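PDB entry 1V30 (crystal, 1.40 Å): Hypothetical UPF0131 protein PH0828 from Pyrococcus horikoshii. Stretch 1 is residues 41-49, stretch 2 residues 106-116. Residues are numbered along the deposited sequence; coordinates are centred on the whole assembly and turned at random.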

# COMPACT_ATOMS: atom_id res chain seq x y z
N GLN A 41 -5.10 9.81 -0.51
CA GLN A 41 -6.24 9.33 -1.29
C GLN A 41 -5.76 8.12 -2.08
O GLN A 41 -4.57 8.02 -2.40
N LEU A 42 -6.68 7.22 -2.40
CA LEU A 42 -6.35 6.01 -3.14
C LEU A 42 -7.09 5.94 -4.46
O LEU A 42 -8.31 6.11 -4.51
N TYR A 43 -6.35 5.71 -5.54
CA TYR A 43 -6.91 5.59 -6.88
C TYR A 43 -6.49 4.24 -7.45
O TYR A 43 -5.49 3.66 -7.02
N PHE A 44 -7.24 3.74 -8.42
CA PHE A 44 -6.90 2.46 -9.02
C PHE A 44 -7.30 2.35 -10.48
O PHE A 44 -8.45 2.58 -10.84
N GLU A 45 -6.32 2.04 -11.33
CA GLU A 45 -6.57 1.81 -12.75
C GLU A 45 -6.13 0.36 -12.93
O GLU A 45 -6.94 -0.55 -12.76
N TYR A 46 -4.86 0.14 -13.27
CA TYR A 46 -4.33 -1.22 -13.39
C TYR A 46 -3.45 -1.47 -12.17
O TYR A 46 -3.11 -2.61 -11.84
N LEU A 47 -3.09 -0.38 -11.50
CA LEU A 47 -2.26 -0.40 -10.30
C LEU A 47 -2.86 0.56 -9.29
O LEU A 47 -3.56 1.51 -9.66
N PRO A 48 -2.61 0.32 -8.00
CA PRO A 48 -3.13 1.19 -6.94
C PRO A 48 -2.20 2.38 -6.74
O PRO A 48 -0.98 2.23 -6.80
N TYR A 49 -2.77 3.55 -6.49
CA TYR A 49 -1.98 4.76 -6.31
C TYR A 49 -2.37 5.55 -5.08
O TYR A 49 -3.52 5.93 -4.92
N ARG A 106 -11.38 6.81 -8.09
CA ARG A 106 -11.00 6.97 -6.70
C ARG A 106 -11.68 5.91 -5.85
O ARG A 106 -12.86 5.61 -6.04
N ILE A 107 -10.94 5.34 -4.91
CA ILE A 107 -11.50 4.35 -4.00
C ILE A 107 -11.82 5.17 -2.75
O ILE A 107 -10.95 5.43 -1.92
N LYS A 108 -13.08 5.60 -2.66
CA LYS A 108 -13.56 6.44 -1.57
C LYS A 108 -13.29 5.97 -0.15
O LYS A 108 -13.00 6.78 0.72
N SER A 109 -13.38 4.67 0.09
CA SER A 109 -13.15 4.14 1.43
C SER A 109 -11.68 4.22 1.82
O SER A 109 -11.34 4.13 3.00
N GLY A 110 -10.81 4.40 0.84
CA GLY A 110 -9.38 4.47 1.10
C GLY A 110 -8.82 3.08 1.39
O GLY A 110 -7.68 2.94 1.81
N ASP A 111 -9.64 2.06 1.13
CA ASP A 111 -9.26 0.67 1.37
C ASP A 111 -9.28 -0.10 0.04
O ASP A 111 -10.33 -0.22 -0.59
N PHE A 112 -8.12 -0.61 -0.36
CA PHE A 112 -7.97 -1.36 -1.61
C PHE A 112 -8.90 -2.57 -1.68
O PHE A 112 -9.21 -3.05 -2.77
N ASP A 113 -9.35 -3.06 -0.52
CA ASP A 113 -10.25 -4.22 -0.50
C ASP A 113 -11.62 -3.89 -1.09
O ASP A 113 -12.42 -4.80 -1.33
N GLU A 114 -11.89 -2.61 -1.32
CA GLU A 114 -13.17 -2.22 -1.89
C GLU A 114 -13.35 -2.91 -3.23
O GLU A 114 -14.48 -3.22 -3.63
N ILE A 115 -12.25 -3.16 -3.93
CA ILE A 115 -12.30 -3.82 -5.23
C ILE A 115 -12.82 -5.26 -5.09
O ILE A 115 -13.50 -5.77 -5.98
N ARG A 116 -12.50 -5.90 -3.98
CA ARG A 116 -12.96 -7.26 -3.73
C ARG A 116 -14.46 -7.26 -3.45
O ARG A 116 -15.15 -8.24 -3.72

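What fixes the two backbones relative to each other? Tyr-43 and Arg-106 form an antiparallel, non-hydrogen-bonded bridge with their CA atoms 4.3 Å apart, and the amide Ile-107 N donates to Leu-42 O at 2.8 Å along a nearly straight line. A water completes the joint: it accepts from Leu-42 N at 2.8 Å and donates to Ile-107 O at 2.9 Å, with a weak bond from Arg-106 NE at 3.3 Å. It thus links two backbone groups that do not bond directly to each other.

Which side chains point in from the first strand, and what do they meet? Leu-42 and Phe-44 alternate with Tyr-43 and both have CB directed toward the second stretch, each with chi1 t. With chi2 p, Leu-42 brings CD2 3.9 Å from Ile-107 CD1 and 3.5 Å from Phe-112 N. Ile-107, with chi1 m and chi2 t, extends CD1 far enough to lie also 3.8 Å from Phe-44 CB, so this one methyl touches both strand residues.

How does Phe-112 reach the strand when its CB points sideways? Its chi1 of -163° (t) and chi2 of 37° carry the ring back to the first stretch, where its edge meets Phe-44 and one face meets Pro-48. The ring's edge meets the face of Phe-44: Phe-112 CE1 lies 3.5 Å from Phe-44 CD2, and the planes cross at 76°. Pro-48 CB sits over a face of the Phe-112 ring, 3.9 Å from its centroid, in a CH-pi contact. Ile-115, m at both chi angles, adds its CD1 3.7 Å from Phe-44 CD1.

What lies on the other face of the sheet? Tyr-43 and Arg-106 share it, with Tyr-43 CE2 3.7 Å from Arg-106 CB. Arg-106 is t through chi1 to chi3, an extended chain that takes its guanidinium to Gln-41, whose CD lies over one face of that group. Gln-41 NE2 and Arg-106 NH1 are 2.9 Å apart, but both are donors, so no hydrogen bond joins them.

How is the second stretch held in shape behind these contacts? Gly-110 closes a type I turn from Ile-107 with a positive phi of 75°, which favours glycine. Glu-114 gathers the turn, its OE2 2.5 Å from Lys-108 NZ in a salt bridge and its OE1 accepting from Ser-109 OG at 2.7 Å. Asp-111, chi1 t, points away from the strand and caps the following turn, OD1 accepting from Asp-113 N at 2.9 Å.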

# COMPACT_ATOMS: atom_id res chain seq x y z
CB GLN A 41 -6.74 10.41 -2.24
CG GLN A 41 -7.15 11.69 -1.55
CD GLN A 41 -7.79 12.66 -2.51
OE1 GLN A 41 -7.35 12.79 -3.66
NE2 GLN A 41 -8.81 13.37 -2.05
CB LEU A 42 -6.72 4.78 -2.30
CG LEU A 42 -6.48 3.40 -2.91
CD1 LEU A 42 -4.99 3.19 -3.18
CD2 LEU A 42 -6.99 2.32 -1.95
CB TYR A 43 -6.39 6.70 -7.79
CG TYR A 43 -6.87 8.08 -7.41
CD1 TYR A 43 -6.30 8.76 -6.34
CD2 TYR A 43 -7.92 8.68 -8.10
CE1 TYR A 43 -6.77 10.01 -5.96
CE2 TYR A 43 -8.40 9.93 -7.73
CZ TYR A 43 -7.82 10.59 -6.66
OH TYR A 43 -8.30 11.82 -6.27
CB PHE A 44 -7.57 1.33 -8.21
CG PHE A 44 -7.32 -0.05 -8.76
CD1 PHE A 44 -8.39 -0.84 -9.19
CD2 PHE A 44 -6.03 -0.57 -8.84
CE1 PHE A 44 -8.17 -2.13 -9.69
CE2 PHE A 44 -5.80 -1.86 -9.33
CZ PHE A 44 -6.88 -2.64 -9.76
CB GLU A 45 -5.74 2.74 -13.64
CG GLU A 45 -6.15 2.62 -15.11
CD GLU A 45 -5.26 3.41 -16.05
OE1 GLU A 45 -5.82 3.98 -17.01
OE2 GLU A 45 -4.03 3.44 -15.85
CB TYR A 46 -3.49 -1.39 -14.65
CG TYR A 46 -4.27 -1.21 -15.93
CD1 TYR A 46 -3.96 -0.17 -16.81
CD2 TYR A 46 -5.33 -2.06 -16.25
CE1 TYR A 46 -4.68 0.01 -17.99
CE2 TYR A 46 -6.05 -1.89 -17.42
CZ TYR A 46 -5.72 -0.85 -18.29
OH TYR A 46 -6.44 -0.70 -19.45
CB LEU A 47 -0.84 0.10 -10.60
CG LEU A 47 0.03 -0.69 -11.58
CD1 LEU A 47 1.28 0.10 -11.90
CD2 LEU A 47 0.38 -2.04 -10.98
CB PRO A 48 -3.17 0.27 -5.72
CG PRO A 48 -1.95 -0.58 -5.93
CD PRO A 48 -1.95 -0.87 -7.43
CB TYR A 49 -2.13 5.68 -7.51
CG TYR A 49 -1.87 5.02 -8.85
CD1 TYR A 49 -2.90 4.87 -9.77
CD2 TYR A 49 -0.60 4.59 -9.20
CE1 TYR A 49 -2.66 4.31 -11.02
CE2 TYR A 49 -0.35 4.02 -10.44
CZ TYR A 49 -1.39 3.89 -11.35
OH TYR A 49 -1.14 3.36 -12.59
CB ARG A 106 -11.40 8.35 -6.18
CG ARG A 106 -11.34 8.44 -4.66
CD ARG A 106 -11.56 9.85 -4.15
NE ARG A 106 -11.38 9.91 -2.70
CZ ARG A 106 -11.31 11.04 -2.00
NH1 ARG A 106 -11.40 12.21 -2.62
NH2 ARG A 106 -11.14 11.00 -0.69
CB ILE A 107 -10.50 3.23 -3.71
CG1 ILE A 107 -10.18 2.48 -5.01
CG2 ILE A 107 -11.07 2.27 -2.67
CD1 ILE A 107 -9.31 1.26 -4.84
CB LYS A 108 -15.07 6.69 -1.71
CG LYS A 108 -15.50 7.27 -3.05
CD LYS A 108 -15.21 6.31 -4.19
CE LYS A 108 -15.73 4.91 -3.87
NZ LYS A 108 -15.15 3.89 -4.79
CB SER A 109 -13.62 2.69 1.52
OG SER A 109 -12.78 1.83 0.77
CB ASP A 111 -10.26 0.05 2.36
CG ASP A 111 -9.90 -1.37 2.76
OD1 ASP A 111 -8.99 -1.96 2.15
OD2 ASP A 111 -10.55 -1.90 3.69
CB PHE A 112 -6.49 -1.78 -1.76
CG PHE A 112 -6.08 -2.19 -3.16
CD1 PHE A 112 -6.58 -1.55 -4.29
CD2 PHE A 112 -5.10 -3.16 -3.33
CE1 PHE A 112 -6.09 -1.87 -5.57
CE2 PHE A 112 -4.61 -3.49 -4.59
CZ PHE A 112 -5.11 -2.84 -5.71
CB ASP A 113 -10.44 -4.76 0.92
CG ASP A 113 -9.37 -5.77 1.31
OD1 ASP A 113 -8.83 -6.47 0.43
OD2 ASP A 113 -9.08 -5.88 2.52
CB GLU A 114 -13.24 -0.70 -2.06
CG GLU A 114 -14.65 -0.17 -2.25
CD GLU A 114 -14.69 1.33 -2.40
OE1 GLU A 114 -14.13 2.04 -1.53
OE2 GLU A 114 -15.30 1.82 -3.37
CB ILE A 115 -10.90 -3.85 -5.91
CG1 ILE A 115 -10.37 -2.42 -6.07
CG2 ILE A 115 -10.99 -4.54 -7.27
CD1 ILE A 115 -11.26 -1.50 -6.88
CB ARG A 116 -12.22 -7.88 -2.55
CG ARG A 116 -11.03 -8.71 -2.95
CD ARG A 116 -10.77 -9.77 -1.91
NE ARG A 116 -10.24 -9.18 -0.69
CZ ARG A 116 -9.94 -9.86 0.41
NH1 ARG A 116 -10.11 -11.18 0.46
NH2 ARG A 116 -9.42 -9.22 1.44
O HOH W 1 -9.31 7.72 -1.43